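Local coordinates for macrolide export ATP-binding/permease protein macB (Actinobacillus actinomycetemcomitans, PDB 3FTJ) that probably serves as the inner-membrane ABC transporter of a tripartite efflux system that confers macrolide resistance, present here as its periplasmic region, at residues R93-D98 against N104-L109. Residues are numbered along the deposited sequence; the frame is centred on the assembly and turned at random.
Sequences RLLTED and NQVVVL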
ATOM      1  N   ARG A  93     -14.445 -11.451   2.317  1.00 26.20           N
ATOM      2  CA  ARG A  93     -13.627 -11.073   3.464  1.00 26.27           C
ATOM      3  C   ARG A  93     -12.339 -10.358   3.037  1.00 30.49           C
ATOM      4  O   ARG A  93     -11.958 -10.390   1.863  1.00 27.43           O
ATOM      5  CB  ARG A  93     -13.272 -12.305   4.295  1.00 26.68           C
ATOM      6  CG  ARG A  93     -12.179 -13.176   3.675  1.00 27.83           C
ATOM      7  CD  ARG A  93     -11.834 -14.362   4.559  1.00 26.06           C
ATOM      8  NE  ARG A  93     -10.811 -15.239   3.983  1.00 26.04           N
ATOM      9  CZ  ARG A  93      -9.498 -15.037   4.080  1.00 26.32           C
ATOM     10  NH1 ARG A  93      -9.034 -13.970   4.718  1.00 24.70           N
ATOM     11  NH2 ARG A  93      -8.645 -15.899   3.533  1.00 25.44           N
ATOM     12  N   LEU A  94     -11.679  -9.718   3.999  1.00 26.91           N
ATOM     13  CA  LEU A  94     -10.389  -9.071   3.779  1.00 27.16           C
ATOM     14  C   LEU A  94      -9.255  -9.996   4.215  1.00 26.36           C
ATOM     15  O   LEU A  94      -9.502 -11.071   4.773  1.00 28.79           O
ATOM     16  CB  LEU A  94     -10.299  -7.761   4.570  1.00 26.53           C
ATOM     17  CG  LEU A  94     -11.338  -6.675   4.289  1.00 28.96           C
ATOM     18  CD1 LEU A  94     -11.026  -5.435   5.115  1.00 27.42           C
ATOM     19  CD2 LEU A  94     -11.382  -6.334   2.808  1.00 25.27           C
ATOM     20  N   LEU A  95      -8.016  -9.576   3.966  1.00 23.68           N
ATOM     21  CA  LEU A  95      -6.857 -10.346   4.407  1.00 24.10           C
ATOM     22  C   LEU A  95      -6.823 -10.396   5.920  1.00 27.22           C
ATOM     23  O   LEU A  95      -7.274  -9.458   6.590  1.00 25.35           O
ATOM     24  CB  LEU A  95      -5.542  -9.732   3.918  1.00 25.48           C
ATOM     25  CG  LEU A  95      -5.137  -9.755   2.442  1.00 27.22           C
ATOM     26  CD1 LEU A  95      -5.251 -11.154   1.853  1.00 21.93           C
ATOM     27  CD2 LEU A  95      -5.978  -8.796   1.667  1.00 30.90           C
ATOM     28  N   THR A  96      -6.266 -11.486   6.441  1.00 23.48           N
ATOM     29  CA  THR A  96      -6.062 -11.669   7.869  1.00 28.17           C
ATOM     30  C   THR A  96      -4.574 -11.817   8.167  1.00 30.38           C
ATOM     31  O   THR A  96      -3.750 -11.952   7.255  1.00 25.07           O
ATOM     32  CB  THR A  96      -6.760 -12.945   8.375  1.00 23.72           C
ATOM     33  OG1 THR A  96      -6.267 -14.076   7.650  1.00 26.96           O
ATOM     34  CG2 THR A  96      -8.263 -12.849   8.193  1.00 26.97           C
ATOM     35  N   GLU A  97      -4.231 -11.802   9.450  1.00 30.08           N
ATOM     36  CA  GLU A  97      -2.852 -12.010   9.870  1.00 29.07           C
ATOM     37  C   GLU A  97      -2.378 -13.382   9.414  1.00 27.62           C
ATOM     38  O   GLU A  97      -1.197 -13.575   9.107  1.00 24.60           O
ATOM     39  CB  GLU A  97      -2.735 -11.878  11.390  1.00 32.20           C
ATOM     40  CG  GLU A  97      -1.378 -12.253  11.953  1.00 34.87           C
ATOM     41  CD  GLU A  97      -1.361 -12.222  13.476  1.00 45.54           C
ATOM     42  OE1 GLU A  97      -1.845 -11.228  14.052  1.00 49.03           O
ATOM     43  OE2 GLU A  97      -0.863 -13.187  14.093  1.00 46.03           O
ATOM     44  N   ASP A  98      -3.307 -14.332   9.351  1.00 24.23           N
ATOM     45  CA  ASP A  98      -2.964 -15.681   8.925  1.00 29.60           C
ATOM     46  C   ASP A  98      -2.592 -15.732   7.440  1.00 26.07           C
ATOM     47  O   ASP A  98      -1.716 -16.492   7.039  1.00 24.50           O
ATOM     48  CB  ASP A  98      -4.111 -16.645   9.217  1.00 31.14           C
ATOM     49  CG  ASP A  98      -3.870 -18.021   8.638  1.00 36.00           C
ATOM     50  OD1 ASP A  98      -4.411 -18.314   7.544  1.00 39.99           O
ATOM     51  OD2 ASP A  98      -3.125 -18.806   9.266  1.00 40.44           O
ATOM     52  N   ASN A 104      -0.443 -16.739   1.899  1.00 18.09           N
ATOM     53  CA  ASN A 104      -1.505 -17.372   1.130  1.00 19.93           C
ATOM     54  C   ASN A 104      -1.709 -16.664  -0.201  1.00 22.50           C
ATOM     55  O   ASN A 104      -1.664 -15.428  -0.278  1.00 16.99           O
ATOM     56  CB  ASN A 104      -2.822 -17.371   1.915  1.00 21.03           C
ATOM     57  CG  ASN A 104      -2.878 -18.455   2.983  1.00 24.70           C
ATOM     58  OD1 ASN A 104      -3.722 -18.414   3.877  1.00 26.22           O
ATOM     59  ND2 ASN A 104      -1.979 -19.421   2.897  1.00 25.53           N
ATOM     60  N   GLN A 105      -1.942 -17.451  -1.249  1.00 21.60           N
ATOM     61  CA  GLN A 105      -2.231 -16.895  -2.566  1.00 18.80           C
ATOM     62  C   GLN A 105      -3.709 -16.562  -2.655  1.00 18.79           C
ATOM     63  O   GLN A 105      -4.495 -17.260  -3.301  1.00 18.84           O
ATOM     64  CB  GLN A 105      -1.801 -17.858  -3.670  1.00 17.36           C
ATOM     65  CG  GLN A 105      -0.287 -17.971  -3.769  1.00 20.98           C
ATOM     66  CD  GLN A 105       0.177 -19.198  -4.542  1.00 25.17           C
ATOM     67  OE1 GLN A 105       1.189 -19.798  -4.205  1.00 29.60           O
ATOM     68  NE2 GLN A 105      -0.563 -19.571  -5.579  1.00 19.60           N
ATOM     69  N   VAL A 106      -4.085 -15.504  -1.952  1.00 17.03           N
ATOM     70  CA  VAL A 106      -5.455 -15.025  -1.968  1.00 18.75           C
ATOM     71  C   VAL A 106      -5.436 -13.584  -2.421  1.00 18.94           C
ATOM     72  O   VAL A 106      -4.451 -12.875  -2.219  1.00 19.35           O
ATOM     73  CB  VAL A 106      -6.123 -15.114  -0.568  1.00 19.18           C
ATOM     74  CG1 VAL A 106      -6.285 -16.580  -0.135  1.00 16.36           C
ATOM     75  CG2 VAL A 106      -5.323 -14.330   0.459  1.00 18.08           C
ATOM     76  N   VAL A 107      -6.521 -13.146  -3.037  1.00 16.15           N
ATOM     77  CA  VAL A 107      -6.566 -11.787  -3.527  1.00 17.19           C
ATOM     78  C   VAL A 107      -7.877 -11.108  -3.176  1.00 19.17           C
ATOM     79  O   VAL A 107      -8.937 -11.744  -3.130  1.00 18.29           O
ATOM     80  CB  VAL A 107      -6.283 -11.738  -5.060  1.00 19.96           C
ATOM     81  CG1 VAL A 107      -7.308 -12.539  -5.830  1.00 18.72           C
ATOM     82  CG2 VAL A 107      -6.253 -10.309  -5.537  1.00 25.67           C
ATOM     83  N   VAL A 108      -7.794  -9.815  -2.896  1.00 18.78           N
ATOM     84  CA  VAL A 108      -8.982  -8.998  -2.701  1.00 16.87           C
ATOM     85  C   VAL A 108      -9.132  -8.075  -3.910  1.00 20.86           C
ATOM     86  O   VAL A 108      -8.199  -7.365  -4.273  1.00 21.07           O
ATOM     87  CB  VAL A 108      -8.903  -8.186  -1.385  1.00 20.83           C
ATOM     88  CG1 VAL A 108     -10.049  -7.195  -1.294  1.00 23.09           C
ATOM     89  CG2 VAL A 108      -8.903  -9.129  -0.173  1.00 16.89           C
ATOM     90  N   LEU A 109     -10.302  -8.098  -4.546  1.00 20.17           N
ATOM     91  CA  LEU A 109     -10.524  -7.309  -5.749  1.00 20.72           C
ATOM     92  C   LEU A 109     -11.030  -5.896  -5.477  1.00 27.39           C
ATOM     93  O   LEU A 109     -11.723  -5.626  -4.495  1.00 24.95           O
ATOM     94  CB  LEU A 109     -11.488  -8.016  -6.697  1.00 22.17           C
ATOM     95  CG  LEU A 109     -11.067  -9.384  -7.225  1.00 22.76           C
ATOM     96  CD1 LEU A 109     -12.051  -9.826  -8.297  1.00 24.99           C
ATOM     97  CD2 LEU A 109      -9.659  -9.329  -7.781  1.00 18.65           C
TER
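Leu95 meets two valines of the facing strand at once, one with each of its terminal methyls. Its CD1 lies 3.5 Å from Val106 CG2, and its CD2 approaches Val108 CG2 to the same 3.5 Å; both separations are slightly shorter than ordinary methyl contact, so the fit is tight. The leucine runs past Val106 in the opposite direction but meets Val108 at a slant. CG of Leu95 stands anti to its carbonyl carbon (chi1 -70°), which carries the fork across to the strand. Val106 and Val108, two residues apart, both direct their CB toward 93-98, whereas Val107 faces away.

The same CG2 of Val108 also rests 3.9 Å from the backbone O of Arg93, while its CG1 has a looser neighbour in Leu94 CD2 at 4.4 Å. Arg93 stretches past Val106, whose CG1 comes obliquely to the guanidinium, 4.4 Å from NH2. NH1 makes a weak, bent bond to Leu94 O (2.9 Å, 122° at the hydrogen), but its stronger partner is Asp99, by a salt bridge. Asp99 also accepts a bond from the backbone N of Thr96, the N-cap residue of helix 97-102, and thus ties Arg93 to the start of that helix.

Within the MacB-like periplasmic core domain, this contact sets the segment leading into helix 97-102 against strand 106-110, which follows that helix. The strand runs between parallel 133-141 and antiparallel 155-159. Phe82 of helix 81-85 touches Leu94, Leu95 and Val108, Pro159 adjoins Leu95, and Ile138 of strand 133-141 packs on Arg93 and Val106.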